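Porin (Rhodobacter blasticus, PDB 3PRN) forms trimeric channels in the bacterial outer membrane through which small hydrophilic solutes of up to about 0.6 kDa diffuse passively. Local coordinates at residues L210-N215 with A220-T225; A180-A185 with N191-V196; G48-M53 with F115-K120; D90-T95 with N143-Y148. The protein carries 1 engineered substitution. One frame throughout, in Å; residues are numbered along the deposited sequence.

Interaction 1 of 4, residues L210-N215 with A220-T225; sequences LNWYDN and AGDQVT
Asn215 turns its CG to the side of its own backbone N (chi1 -67°), and Gln223 swings CG opposite its backbone N (chi1 169°) on an extended chain; the two amides thereby meet near the turn of a beta hairpin of the porin barrel. Their planes stand 57° apart. ND2 of Asn215 serves two acceptors, giving one N-H to Gln223 OE1 at 3.1 Å and the other to Gly221 O at 2.9 Å, which ties Asn215 to the residues that lead into strand 223-232. Further along the strands, antiparallel backbone bonds pair Asn211 with Thr225 and Tyr213 with Gln223, and Trp212 faces Val224 in a non-hydrogen-bonded pair. On the Trp212 face, the ring presents its edge to Asp222, CZ2 lying 3.9 Å from OD2. The other face looks inward: Gln223 NE2 reaches Asp109 O and its OE1 also accepts from Gln111 N, both in the long loop folded into the barrel, while Tyr213 OH bonds Thr95. Near the turn two carboxylates come close, Asp214 OD1 also accepting from Gly216 N, and a water probably eases their repulsion by donating to both, at 3.0 Å to Asp214 OD1 and 2.6 Å to Asp222 OD1.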
loop_
_atom_site.group_PDB
_atom_site.type_symbol
_atom_site.label_atom_id
_atom_site.label_comp_id
_atom_site.label_asym_id
_atom_site.label_seq_id
_atom_site.Cartn_x
_atom_site.Cartn_y
_atom_site.Cartn_z
ATOM N N LEU A 210 -20.641 -23.071 -26.033
ATOM C CA LEU A 210 -19.885 -24.284 -25.969
ATOM C C LEU A 210 -18.410 -23.946 -26.062
ATOM O O LEU A 210 -17.972 -23.420 -27.075
ATOM C CB LEU A 210 -20.300 -25.151 -27.181
ATOM C CG LEU A 210 -19.701 -26.535 -27.279
ATOM C CD1 LEU A 210 -20.309 -27.442 -26.216
ATOM C CD2 LEU A 210 -20.065 -27.108 -28.668
ATOM N N ASN A 211 -17.651 -24.342 -25.059
ATOM C CA ASN A 211 -16.217 -24.176 -25.046
ATOM C C ASN A 211 -15.564 -25.565 -24.999
ATOM O O ASN A 211 -16.046 -26.434 -24.241
ATOM C CB ASN A 211 -15.783 -23.430 -23.762
ATOM C CG ASN A 211 -16.253 -21.987 -23.764
ATOM O OD1 ASN A 211 -16.462 -21.372 -24.825
ATOM N ND2 ASN A 211 -16.440 -21.396 -22.575
ATOM N N TRP A 212 -14.523 -25.742 -25.756
ATOM C CA TRP A 212 -13.758 -26.965 -25.814
ATOM C C TRP A 212 -12.320 -26.664 -25.431
ATOM O O TRP A 212 -11.779 -25.649 -25.923
ATOM C CB TRP A 212 -13.815 -27.498 -27.297
ATOM C CG TRP A 212 -12.870 -28.663 -27.454
ATOM C CD1 TRP A 212 -13.092 -29.976 -27.083
ATOM C CD2 TRP A 212 -11.508 -28.610 -27.924
ATOM N NE1 TRP A 212 -11.951 -30.729 -27.311
ATOM C CE2 TRP A 212 -10.968 -29.902 -27.821
ATOM C CE3 TRP A 212 -10.699 -27.576 -28.403
ATOM C CZ2 TRP A 212 -9.668 -30.199 -28.228
ATOM C CZ3 TRP A 212 -9.397 -27.866 -28.778
ATOM C CH2 TRP A 212 -8.900 -29.171 -28.701
ATOM N N TYR A 213 -11.667 -27.490 -24.620
ATOM C CA TYR A 213 -10.264 -27.264 -24.326
ATOM C C TYR A 213 -9.413 -28.529 -24.520
ATOM O O TYR A 213 -9.860 -29.651 -24.180
ATOM C CB TYR A 213 -10.079 -26.958 -22.795
ATOM C CG TYR A 213 -10.830 -25.683 -22.426
ATOM C CD1 TYR A 213 -10.218 -24.433 -22.631
ATOM C CD2 TYR A 213 -12.077 -25.741 -21.915
ATOM C CE1 TYR A 213 -10.927 -23.271 -22.324
ATOM C CE2 TYR A 213 -12.782 -24.592 -21.596
ATOM C CZ TYR A 213 -12.200 -23.348 -21.823
ATOM O OH TYR A 213 -12.927 -22.249 -21.487
ATOM N N ASP A 214 -8.172 -28.288 -24.821
ATOM C CA ASP A 214 -7.098 -29.249 -24.717
ATOM C C ASP A 214 -6.273 -28.722 -23.513
ATOM O O ASP A 214 -5.741 -27.613 -23.622
ATOM C CB ASP A 214 -6.235 -29.260 -25.948
ATOM C CG ASP A 214 -5.060 -30.216 -25.814
ATOM O OD1 ASP A 214 -4.483 -30.447 -24.725
ATOM O OD2 ASP A 214 -4.697 -30.768 -26.890
ATOM N N ASN A 215 -6.262 -29.447 -22.423
ATOM C CA ASN A 215 -5.689 -29.099 -21.169
ATOM C C ASN A 215 -4.244 -29.492 -21.022
ATOM O O ASN A 215 -3.700 -29.470 -19.935
ATOM C CB ASN A 215 -6.528 -29.545 -19.963
ATOM C CG ASN A 215 -7.831 -28.777 -19.903
ATOM O OD1 ASN A 215 -7.851 -27.522 -19.869
ATOM N ND2 ASN A 215 -8.982 -29.440 -19.787
ATOM N N ALA A 220 -6.777 -33.766 -16.350
ATOM C CA ALA A 220 -8.182 -33.725 -16.745
ATOM C C ALA A 220 -8.369 -34.186 -18.186
ATOM O O ALA A 220 -9.424 -34.699 -18.534
ATOM C CB ALA A 220 -8.684 -32.260 -16.584
ATOM N N GLY A 221 -7.349 -34.018 -19.026
ATOM C CA GLY A 221 -7.450 -34.355 -20.445
ATOM C C GLY A 221 -8.329 -33.313 -21.128
ATOM O O GLY A 221 -8.555 -32.189 -20.592
ATOM N N ASP A 222 -8.887 -33.594 -22.289
ATOM C CA ASP A 222 -9.752 -32.697 -23.004
ATOM C C ASP A 222 -11.050 -32.448 -22.248
ATOM O O ASP A 222 -11.473 -33.232 -21.384
ATOM C CB ASP A 222 -10.024 -33.179 -24.424
ATOM C CG ASP A 222 -8.732 -33.238 -25.246
ATOM O OD1 ASP A 222 -7.594 -32.991 -24.767
ATOM O OD2 ASP A 222 -8.862 -33.549 -26.460
ATOM N N GLN A 223 -11.672 -31.319 -22.585
ATOM C CA GLN A 223 -12.834 -30.905 -21.803
ATOM C C GLN A 223 -13.823 -30.167 -22.653
ATOM O O GLN A 223 -13.515 -29.372 -23.537
ATOM C CB GLN A 223 -12.236 -29.956 -20.696
ATOM C CG GLN A 223 -13.294 -29.187 -19.906
ATOM C CD GLN A 223 -12.700 -28.342 -18.790
ATOM O OE1 GLN A 223 -11.508 -28.058 -18.730
ATOM N NE2 GLN A 223 -13.560 -27.905 -17.853
ATOM N N VAL A 224 -15.093 -30.327 -22.312
ATOM C CA VAL A 224 -16.119 -29.583 -23.043
ATOM C C VAL A 224 -17.059 -28.997 -22.005
ATOM O O VAL A 224 -17.397 -29.659 -21.020
ATOM C CB VAL A 224 -16.886 -30.632 -23.893
ATOM C CG1 VAL A 224 -18.211 -30.083 -24.376
ATOM C CG2 VAL A 224 -15.990 -31.051 -25.058
ATOM N N THR A 225 -17.436 -27.744 -22.217
ATOM C CA THR A 225 -18.347 -27.065 -21.293
ATOM C C THR A 225 -19.462 -26.452 -22.155
ATOM O O THR A 225 -19.157 -25.766 -23.133
ATOM C CB THR A 225 -17.596 -25.896 -20.562
ATOM O OG1 THR A 225 -16.583 -26.532 -19.775
ATOM C CG2 THR A 225 -18.533 -25.105 -19.687
HETATM O O HOH W 1 -5.821 -32.466 -22.984
#

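Interaction 2 of 4, residues A180-A185 with N191-V196; sequences AYTTDA and NDIAFV
Tyr181 reaches across to Asp192 near the turn of a beta hairpin, the aromatic ring and the carboxylate inclined at 46° to one another. With CG swung opposite the backbone N (chi1 179°), the phenol slants over the partner strand: its edge meets Ala194, on the same outward face, CD1 lying 3.9 Å from CB, and its OH ends 3.7 Å from Asp192 CB. The Asp192 carboxylate turns to the main chain instead. Its OD1 accepts from Asp184 N at 3.1 Å, met nearly in line with the C-O bond, and this probably offsets some of the repulsion from the Asp184 carboxylate, which lies alongside, points the same way and is itself bonded to Asp190 N. At the turn, Asn191 and Ala185 hold each other twice. Ala185 N donates to Asn191 O, and Asn191 ND2 reaches Ala185 O at 2.8 Å, approaching from above the carbonyl plane (44° out of it) and not along a lone pair. On the inward face, Ile193 packs CD1 against Ala185 CB at 3.7 Å, and the Phe195 ring turns an edge toward Ala180 CB. Backbone bonds of Ala180 with Phe195 and Thr182 with Ile193 zip the strands together. Strands 163-171 and 206-214 continue the barrel sheet beyond the two strands, and Phe89 of helix 88-91 touches Ala180, Thr182, Ile193 and Phe195 from within.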
loop_
_atom_site.group_PDB
_atom_site.type_symbol
_atom_site.label_atom_id
_atom_site.label_comp_id
_atom_site.label_asym_id
_atom_site.label_seq_id
_atom_site.Cartn_x
_atom_site.Cartn_y
_atom_site.Cartn_z
ATOM N N ALA A 180 -7.742 -19.893 -28.791
ATOM C CA ALA A 180 -6.488 -19.546 -28.141
ATOM C C ALA A 180 -5.584 -20.770 -28.140
ATOM O O ALA A 180 -6.081 -21.888 -28.007
ATOM C CB ALA A 180 -6.745 -19.100 -26.711
ATOM N N TYR A 181 -4.286 -20.523 -28.149
ATOM C CA TYR A 181 -3.296 -21.584 -28.101
ATOM C C TYR A 181 -2.082 -21.053 -27.346
ATOM O O TYR A 181 -1.672 -19.917 -27.654
ATOM C CB TYR A 181 -2.893 -21.947 -29.566
ATOM C CG TYR A 181 -1.851 -23.043 -29.592
ATOM C CD1 TYR A 181 -2.238 -24.359 -29.354
ATOM C CD2 TYR A 181 -0.527 -22.791 -29.850
ATOM C CE1 TYR A 181 -1.316 -25.405 -29.380
ATOM C CE2 TYR A 181 0.397 -23.824 -29.915
ATOM C CZ TYR A 181 0.006 -25.112 -29.640
ATOM O OH TYR A 181 0.926 -26.154 -29.671
ATOM N N THR A 182 -1.510 -21.781 -26.461
ATOM C CA THR A 182 -0.371 -21.399 -25.667
ATOM C C THR A 182 0.619 -22.538 -25.549
ATOM O O THR A 182 0.199 -23.628 -25.138
ATOM C CB THR A 182 -0.831 -21.025 -24.206
ATOM O OG1 THR A 182 -1.694 -19.890 -24.353
ATOM C CG2 THR A 182 0.354 -20.664 -23.335
ATOM N N THR A 183 1.891 -22.317 -25.883
ATOM C CA THR A 183 2.868 -23.383 -25.760
ATOM C C THR A 183 3.658 -23.178 -24.468
ATOM O O THR A 183 3.911 -22.036 -23.999
ATOM C CB THR A 183 3.806 -23.472 -26.987
ATOM O OG1 THR A 183 4.489 -22.218 -27.083
ATOM C CG2 THR A 183 3.049 -23.537 -28.305
ATOM N N ASP A 184 3.992 -24.272 -23.823
ATOM C CA ASP A 184 4.731 -24.327 -22.581
ATOM C C ASP A 184 4.038 -23.429 -21.518
ATOM O O ASP A 184 4.657 -22.655 -20.799
ATOM C CB ASP A 184 6.161 -23.902 -22.716
ATOM C CG ASP A 184 7.016 -24.789 -23.616
ATOM O OD1 ASP A 184 6.724 -25.973 -23.818
ATOM O OD2 ASP A 184 8.021 -24.245 -24.117
ATOM N N ALA A 185 2.738 -23.624 -21.462
ATOM C CA ALA A 185 1.871 -22.878 -20.557
ATOM C C ALA A 185 2.330 -23.051 -19.117
ATOM O O ALA A 185 2.599 -24.176 -18.678
ATOM C CB ALA A 185 0.423 -23.334 -20.737
ATOM N N ASN A 191 3.624 -28.406 -22.014
ATOM C CA ASN A 191 2.226 -28.233 -21.555
ATOM C C ASN A 191 1.554 -27.349 -22.585
ATOM O O ASN A 191 1.522 -26.118 -22.390
ATOM C CB ASN A 191 2.288 -27.589 -20.167
ATOM C CG ASN A 191 0.923 -27.411 -19.556
ATOM O OD1 ASN A 191 0.003 -28.195 -19.809
ATOM N ND2 ASN A 191 0.765 -26.343 -18.742
ATOM N N ASP A 192 1.128 -27.866 -23.725
ATOM C CA ASP A 192 0.563 -27.044 -24.770
ATOM C C ASP A 192 -0.959 -27.095 -24.687
ATOM O O ASP A 192 -1.568 -28.180 -24.658
ATOM C CB ASP A 192 1.074 -27.400 -26.163
ATOM C CG ASP A 192 2.582 -27.472 -26.233
ATOM O OD1 ASP A 192 3.313 -26.689 -25.597
ATOM O OD2 ASP A 192 3.106 -28.412 -26.920
ATOM N N ILE A 193 -1.594 -25.925 -24.545
ATOM C CA ILE A 193 -3.028 -25.932 -24.283
ATOM C C ILE A 193 -3.782 -25.188 -25.355
ATOM O O ILE A 193 -3.201 -24.380 -26.083
ATOM C CB ILE A 193 -3.307 -25.381 -22.859
ATOM C CG1 ILE A 193 -2.847 -23.901 -22.735
ATOM C CG2 ILE A 193 -2.624 -26.283 -21.846
ATOM C CD1 ILE A 193 -3.203 -23.322 -21.354
ATOM N N ALA A 194 -5.074 -25.457 -25.507
ATOM C CA ALA A 194 -5.799 -24.784 -26.588
ATOM C C ALA A 194 -7.271 -24.660 -26.206
ATOM O O ALA A 194 -7.761 -25.453 -25.429
ATOM C CB ALA A 194 -5.715 -25.517 -27.920
ATOM N N PHE A 195 -7.924 -23.706 -26.789
ATOM C CA PHE A 195 -9.306 -23.420 -26.543
ATOM C C PHE A 195 -10.000 -23.027 -27.839
ATOM O O PHE A 195 -9.470 -22.274 -28.665
ATOM C CB PHE A 195 -9.399 -22.221 -25.564
ATOM C CG PHE A 195 -10.679 -21.443 -25.616
ATOM C CD1 PHE A 195 -11.892 -22.053 -25.284
ATOM C CD2 PHE A 195 -10.675 -20.068 -25.860
ATOM C CE1 PHE A 195 -13.071 -21.330 -25.238
ATOM C CE2 PHE A 195 -11.858 -19.343 -25.860
ATOM C CZ PHE A 195 -13.052 -19.946 -25.506
ATOM N N VAL A 196 -11.240 -23.485 -27.982
ATOM C CA VAL A 196 -12.046 -23.008 -29.102
ATOM C C VAL A 196 -13.458 -22.877 -28.521
ATOM O O VAL A 196 -13.861 -23.792 -27.792
ATOM C CB VAL A 196 -12.114 -24.022 -30.265
ATOM C CG1 VAL A 196 -13.058 -23.456 -31.305
ATOM C CG2 VAL A 196 -10.727 -24.222 -30.887
#

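Interaction 3 of 4, residues G48-M53 with F115-K120; sequences GAKLRM and FAYNSK
Lys50 and Tyr117 meet inside the barrel, where the loop approaches the wall, as a cation and an aromatic face. The ammonium NZ stands 5.0 Å from the ring centroid and 23° off the normal, a cation-pi contact, with CE 3.6 Å from Tyr117 OH. Here strand 46-56 meets the long loop between strands 78-83 and 131-138, folded inward like the constriction loop of general porins.

Flat groups form the second kind of contact. The Arg52 chain leaves with CG opposite the backbone N (chi1 178°) and bends at chi3, bringing the guanidinium beside the ring with the two planes 71° apart; the ring edge at Tyr117 CE2 points at a guanidinium face, 3.5 Å from NH1.

Hydrogen bonds make up the third kind. Arg52 NH1 donates to Ser119 OG at 3.0 Å, the hydroxyl lying in the guanidinium plane, and NE is bonded to Asn34 OD1. A bridging water donates to Lys50 O at 2.8 Å and accepts from Tyr117 OH at 2.6 Å; that hydroxyl also bonds Asn67. An alanine in place of Arg52 would probably leave Ser119 OG without this donor and one edge of Tyr117 without its cationic neighbour, the loop being less firmly held.

Arg32 brings a further positive charge close to Arg52. Basic groups so gathered on the wall facing the loop are consistent with the charged eyelet of a general porin, while Tyr117 offers Lys50 and Arg52 an uncharged partner, a ring face to one and a ring edge to the other, not a counter-charge.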
loop_
_atom_site.group_PDB
_atom_site.type_symbol
_atom_site.label_atom_id
_atom_site.label_comp_id
_atom_site.label_asym_id
_atom_site.label_seq_id
_atom_site.Cartn_x
_atom_site.Cartn_y
_atom_site.Cartn_z
ATOM N N GLY A 48 0.641 4.246 -19.600
ATOM C CA GLY A 48 -0.033 3.929 -18.347
ATOM C C GLY A 48 0.771 2.945 -17.506
ATOM O O GLY A 48 1.647 2.186 -17.952
ATOM N N ALA A 49 0.435 2.949 -16.215
ATOM C CA ALA A 49 1.065 2.046 -15.262
ATOM C C ALA A 49 -0.052 1.620 -14.293
ATOM O O ALA A 49 -0.954 2.433 -14.025
ATOM C CB ALA A 49 2.279 2.578 -14.547
ATOM N N LYS A 50 -0.064 0.373 -13.828
ATOM C CA LYS A 50 -1.062 -0.001 -12.855
ATOM C C LYS A 50 -0.468 -0.885 -11.750
ATOM O O LYS A 50 0.455 -1.694 -11.953
ATOM C CB LYS A 50 -2.221 -0.654 -13.538
ATOM C CG LYS A 50 -2.460 -2.131 -13.254
ATOM C CD LYS A 50 -3.917 -2.534 -13.564
ATOM C CE LYS A 50 -4.043 -3.839 -14.355
ATOM N NZ LYS A 50 -5.422 -4.127 -14.788
ATOM N N LEU A 51 -1.056 -0.681 -10.584
ATOM C CA LEU A 51 -0.695 -1.437 -9.395
ATOM C C LEU A 51 -2.033 -1.946 -8.792
ATOM O O LEU A 51 -3.040 -1.193 -8.823
ATOM C CB LEU A 51 0.040 -0.570 -8.394
ATOM C CG LEU A 51 0.658 -1.252 -7.194
ATOM C CD1 LEU A 51 1.837 -2.127 -7.601
ATOM C CD2 LEU A 51 1.126 -0.232 -6.171
ATOM N N ARG A 52 -2.054 -3.131 -8.204
ATOM C CA ARG A 52 -3.244 -3.633 -7.513
ATOM C C ARG A 52 -2.946 -3.931 -6.030
ATOM O O ARG A 52 -1.859 -4.452 -5.667
ATOM C CB ARG A 52 -3.728 -4.944 -8.170
ATOM C CG ARG A 52 -4.933 -5.616 -7.536
ATOM C CD ARG A 52 -5.544 -6.673 -8.474
ATOM N NE ARG A 52 -6.140 -5.972 -9.681
ATOM C CZ ARG A 52 -6.643 -6.662 -10.703
ATOM N NH1 ARG A 52 -6.639 -8.029 -10.696
ATOM N NH2 ARG A 52 -7.201 -6.052 -11.733
ATOM N N MET A 53 -3.883 -3.633 -5.146
ATOM C CA MET A 53 -3.833 -3.960 -3.727
ATOM C C MET A 53 -5.119 -4.781 -3.489
ATOM O O MET A 53 -6.226 -4.313 -3.683
ATOM C CB MET A 53 -3.841 -2.741 -2.790
ATOM C CG MET A 53 -2.489 -1.975 -2.969
ATOM S SD MET A 53 -2.560 -0.465 -1.892
ATOM C CE MET A 53 -2.112 -1.272 -0.357
ATOM N N PHE A 115 0.052 -19.056 -17.207
ATOM C CA PHE A 115 0.298 -17.765 -16.549
ATOM C C PHE A 115 -0.876 -16.810 -16.791
ATOM O O PHE A 115 -1.565 -16.837 -17.813
ATOM C CB PHE A 115 1.576 -17.129 -17.103
ATOM C CG PHE A 115 2.824 -17.842 -16.672
ATOM C CD1 PHE A 115 2.935 -18.284 -15.351
ATOM C CD2 PHE A 115 3.852 -18.046 -17.569
ATOM C CE1 PHE A 115 4.075 -18.943 -14.938
ATOM C CE2 PHE A 115 4.992 -18.704 -17.143
ATOM C CZ PHE A 115 5.110 -19.131 -15.852
ATOM N N ALA A 116 -1.044 -15.912 -15.810
ATOM C CA ALA A 116 -2.105 -14.880 -15.972
ATOM C C ALA A 116 -1.656 -13.685 -15.131
ATOM O O ALA A 116 -0.772 -13.853 -14.264
ATOM C CB ALA A 116 -3.438 -15.437 -15.473
ATOM N N TYR A 117 -2.319 -12.543 -15.267
ATOM C CA TYR A 117 -1.959 -11.410 -14.404
ATOM C C TYR A 117 -1.894 -11.808 -12.921
ATOM O O TYR A 117 -2.840 -12.404 -12.409
ATOM C CB TYR A 117 -3.064 -10.347 -14.562
ATOM C CG TYR A 117 -2.819 -9.059 -13.805
ATOM C CD1 TYR A 117 -1.850 -8.164 -14.192
ATOM C CD2 TYR A 117 -3.583 -8.777 -12.675
ATOM C CE1 TYR A 117 -1.642 -6.964 -13.481
ATOM C CE2 TYR A 117 -3.396 -7.576 -11.963
ATOM C CZ TYR A 117 -2.441 -6.686 -12.374
ATOM O OH TYR A 117 -2.242 -5.513 -11.661
ATOM N N ASN A 118 -0.837 -11.415 -12.217
ATOM C CA ASN A 118 -0.718 -11.836 -10.795
ATOM C C ASN A 118 -1.296 -10.741 -9.913
ATOM O O ASN A 118 -0.718 -9.619 -9.873
ATOM C CB ASN A 118 0.764 -12.069 -10.444
ATOM C CG ASN A 118 1.330 -13.191 -11.333
ATOM O OD1 ASN A 118 0.757 -14.271 -11.368
ATOM N ND2 ASN A 118 2.438 -12.927 -11.997
ATOM N N SER A 119 -2.391 -11.024 -9.239
ATOM C CA SER A 119 -3.040 -9.992 -8.449
ATOM C C SER A 119 -2.322 -9.627 -7.166
ATOM O O SER A 119 -2.627 -8.523 -6.661
ATOM C CB SER A 119 -4.487 -10.369 -8.097
ATOM O OG SER A 119 -5.315 -10.263 -9.229
ATOM N N LYS A 120 -1.448 -10.466 -6.653
ATOM C CA LYS A 120 -0.806 -10.260 -5.388
ATOM C C LYS A 120 0.682 -10.584 -5.409
ATOM O O LYS A 120 1.121 -11.152 -6.420
ATOM C CB LYS A 120 -1.402 -11.289 -4.379
ATOM C CG LYS A 120 -2.872 -10.928 -4.102
ATOM C CD LYS A 120 -3.375 -11.847 -2.990
ATOM C CE LYS A 120 -4.814 -11.515 -2.671
ATOM N NZ LYS A 120 -5.417 -12.468 -1.713
HETATM O O HOH W 2 0.139 -4.434 -11.943
#

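Interaction 4 of 4, residues D90-T95 with N143-Y148; sequences DSVALT and NLYLSY
Ser91, the last residue of helix 88-91, sets its CB 3.7 Å from CD2 of the Tyr145 ring, and its backbone continues over the face of that ring. Its carbonyl carbon lies 4.1 Å above the plane, displaced toward the rim, and Val92 N follows over the same face; the arrangement is a peptide group inclined over one face of the ring, off-centre. The Ser91 hydroxyl is engaged with the carbonyl O of Thr87, just before the helix. At Val92 the chain leaves helical geometry and passes the far part of the ring, CA 4.0 Å and CG1 4.2 Å from Tyr145 CE1. The ring meets this turn because Tyr145 holds CG to the side of its backbone N (chi1 -43°), sending the phenol inward from the barrel wall. Next comes Ala93, whose N shares an acceptor with Tyr145: both it and the phenol OH bond OD2 of Asp169. Replacing Tyr145 with an alanine would probably open a gap against the Ser91-Val92 peptide and leave Asp169 OD2 with one donor fewer. Around this core, strand 142-150 holds Tyr145, the adjacent strand 163-171 supplies Asp169 and Ala167, and strands 175-183 and 193-200 bring Ala180 and Phe195 against Val92, so the end of helix 88-91 rests on four successive strands of the barrel's inner wall.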
loop_
_atom_site.group_PDB
_atom_site.type_symbol
_atom_site.label_atom_id
_atom_site.label_comp_id
_atom_site.label_asym_id
_atom_site.label_seq_id
_atom_site.Cartn_x
_atom_site.Cartn_y
_atom_site.Cartn_z
ATOM N N ASP A 90 -5.720 -16.011 -20.964
ATOM C CA ASP A 90 -6.559 -15.468 -19.902
ATOM C C ASP A 90 -7.382 -14.305 -20.421
ATOM O O ASP A 90 -8.372 -13.992 -19.762
ATOM C CB ASP A 90 -5.677 -15.044 -18.712
ATOM C CG ASP A 90 -6.462 -14.694 -17.429
ATOM O OD1 ASP A 90 -7.193 -15.517 -16.900
ATOM O OD2 ASP A 90 -6.327 -13.555 -16.922
ATOM N N SER A 91 -7.011 -13.669 -21.540
ATOM C CA SER A 91 -7.792 -12.499 -21.940
ATOM C C SER A 91 -8.830 -12.704 -23.033
ATOM O O SER A 91 -9.686 -11.839 -23.167
ATOM C CB SER A 91 -6.783 -11.441 -22.483
ATOM O OG SER A 91 -5.870 -11.130 -21.424
ATOM N N VAL A 92 -8.799 -13.783 -23.805
ATOM C CA VAL A 92 -9.756 -14.006 -24.855
ATOM C C VAL A 92 -11.185 -14.021 -24.305
ATOM O O VAL A 92 -11.418 -14.350 -23.135
ATOM C CB VAL A 92 -9.774 -15.414 -25.515
ATOM C CG1 VAL A 92 -9.111 -15.437 -26.893
ATOM C CG2 VAL A 92 -9.046 -16.473 -24.684
ATOM N N ALA A 93 -12.125 -13.700 -25.173
ATOM C CA ALA A 93 -13.551 -13.729 -24.819
ATOM C C ALA A 93 -14.026 -15.218 -24.730
ATOM O O ALA A 93 -13.344 -16.133 -25.192
ATOM C CB ALA A 93 -14.375 -13.002 -25.883
ATOM N N LEU A 94 -15.172 -15.368 -24.065
ATOM C CA LEU A 94 -15.936 -16.569 -23.949
ATOM C C LEU A 94 -15.412 -17.600 -22.965
ATOM O O LEU A 94 -16.240 -18.328 -22.371
ATOM C CB LEU A 94 -16.116 -17.242 -25.344
ATOM C CG LEU A 94 -16.763 -16.364 -26.449
ATOM C CD1 LEU A 94 -16.883 -17.184 -27.745
ATOM C CD2 LEU A 94 -18.117 -15.821 -26.000
ATOM N N THR A 95 -14.121 -17.684 -22.781
ATOM C CA THR A 95 -13.513 -18.788 -22.011
ATOM C C THR A 95 -13.976 -18.815 -20.572
ATOM O O THR A 95 -13.955 -19.893 -19.938
ATOM C CB THR A 95 -12.001 -18.751 -22.232
ATOM O OG1 THR A 95 -11.338 -19.946 -21.775
ATOM C CG2 THR A 95 -11.370 -17.594 -21.408
ATOM N N ASN A 143 -10.534 -9.023 -32.035
ATOM C CA ASN A 143 -9.517 -8.786 -31.031
ATOM C C ASN A 143 -8.435 -9.854 -31.247
ATOM O O ASN A 143 -8.765 -11.027 -31.319
ATOM C CB ASN A 143 -10.042 -8.866 -29.621
ATOM C CG ASN A 143 -11.086 -7.836 -29.289
ATOM O OD1 ASN A 143 -10.822 -6.631 -29.271
ATOM N ND2 ASN A 143 -12.300 -8.294 -28.977
ATOM N N LEU A 144 -7.184 -9.436 -31.302
ATOM C CA LEU A 144 -6.048 -10.305 -31.365
ATOM C C LEU A 144 -5.256 -10.133 -30.038
ATOM O O LEU A 144 -5.032 -8.963 -29.675
ATOM C CB LEU A 144 -5.044 -9.830 -32.420
ATOM C CG LEU A 144 -5.049 -10.500 -33.774
ATOM C CD1 LEU A 144 -4.729 -11.983 -33.567
ATOM C CD2 LEU A 144 -6.395 -10.238 -34.437
ATOM N N TYR A 145 -4.677 -11.189 -29.537
ATOM C CA TYR A 145 -3.849 -11.116 -28.345
ATOM C C TYR A 145 -2.600 -11.960 -28.498
ATOM O O TYR A 145 -2.694 -13.126 -28.893
ATOM C CB TYR A 145 -4.551 -11.601 -27.093
ATOM C CG TYR A 145 -5.963 -11.173 -26.867
ATOM C CD1 TYR A 145 -6.974 -11.762 -27.615
ATOM C CD2 TYR A 145 -6.307 -10.171 -25.963
ATOM C CE1 TYR A 145 -8.285 -11.370 -27.436
ATOM C CE2 TYR A 145 -7.634 -9.758 -25.775
ATOM C CZ TYR A 145 -8.599 -10.382 -26.514
ATOM O OH TYR A 145 -9.949 -10.078 -26.368
ATOM N N LEU A 146 -1.445 -11.442 -28.116
ATOM C CA LEU A 146 -0.215 -12.172 -28.131
ATOM C C LEU A 146 0.504 -11.977 -26.790
ATOM O O LEU A 146 0.498 -10.829 -26.331
ATOM C CB LEU A 146 0.752 -11.619 -29.205
ATOM C CG LEU A 146 0.483 -12.252 -30.585
ATOM C CD1 LEU A 146 0.230 -11.153 -31.583
ATOM C CD2 LEU A 146 1.689 -13.098 -30.963
ATOM N N SER A 147 1.055 -13.024 -26.210
ATOM C CA SER A 147 1.765 -12.729 -24.942
ATOM C C SER A 147 2.989 -13.619 -24.880
ATOM O O SER A 147 2.975 -14.743 -25.425
ATOM C CB SER A 147 0.861 -12.893 -23.737
ATOM O OG SER A 147 0.254 -14.189 -23.722
ATOM N N TYR A 148 4.032 -13.092 -24.273
ATOM C CA TYR A 148 5.284 -13.840 -24.081
ATOM C C TYR A 148 5.728 -13.634 -22.637
ATOM O O TYR A 148 5.841 -12.456 -22.191
ATOM C CB TYR A 148 6.317 -13.293 -25.084
ATOM C CG TYR A 148 7.729 -13.704 -24.743
ATOM C CD1 TYR A 148 8.222 -14.963 -25.081
ATOM C CD2 TYR A 148 8.537 -12.814 -24.054
ATOM C CE1 TYR A 148 9.535 -15.315 -24.736
ATOM C CE2 TYR A 148 9.845 -13.138 -23.709
ATOM C CZ TYR A 148 10.313 -14.406 -24.046
ATOM O OH TYR A 148 11.618 -14.714 -23.679
#

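In the fold
All four contacts belong to one closed antiparallel barrel of 16 strands. Along the chain, interactions 3 and 4, whose segments alternate, close before interaction 2 opens, and interaction 2 closes before interaction 1. Interactions 1 and 2 join consecutive strands, their centres 11 Å apart, and Trp212 and Asp214 pair with Val196 and Ala194 between them. Interactions 3 and 4, with centres 16 Å apart, bring in the long loop between strands 78-83 and 131-138 and touch where Ala116 meets Asp90. Residues 90-95 also receive Phe195 of interaction 2 and bond Tyr213 and Asn211 of interaction 1. Interaction 3 lies across the chain's centre from interaction 1, so the inserted loop is anchored on opposite walls, consistent with a fixed constriction.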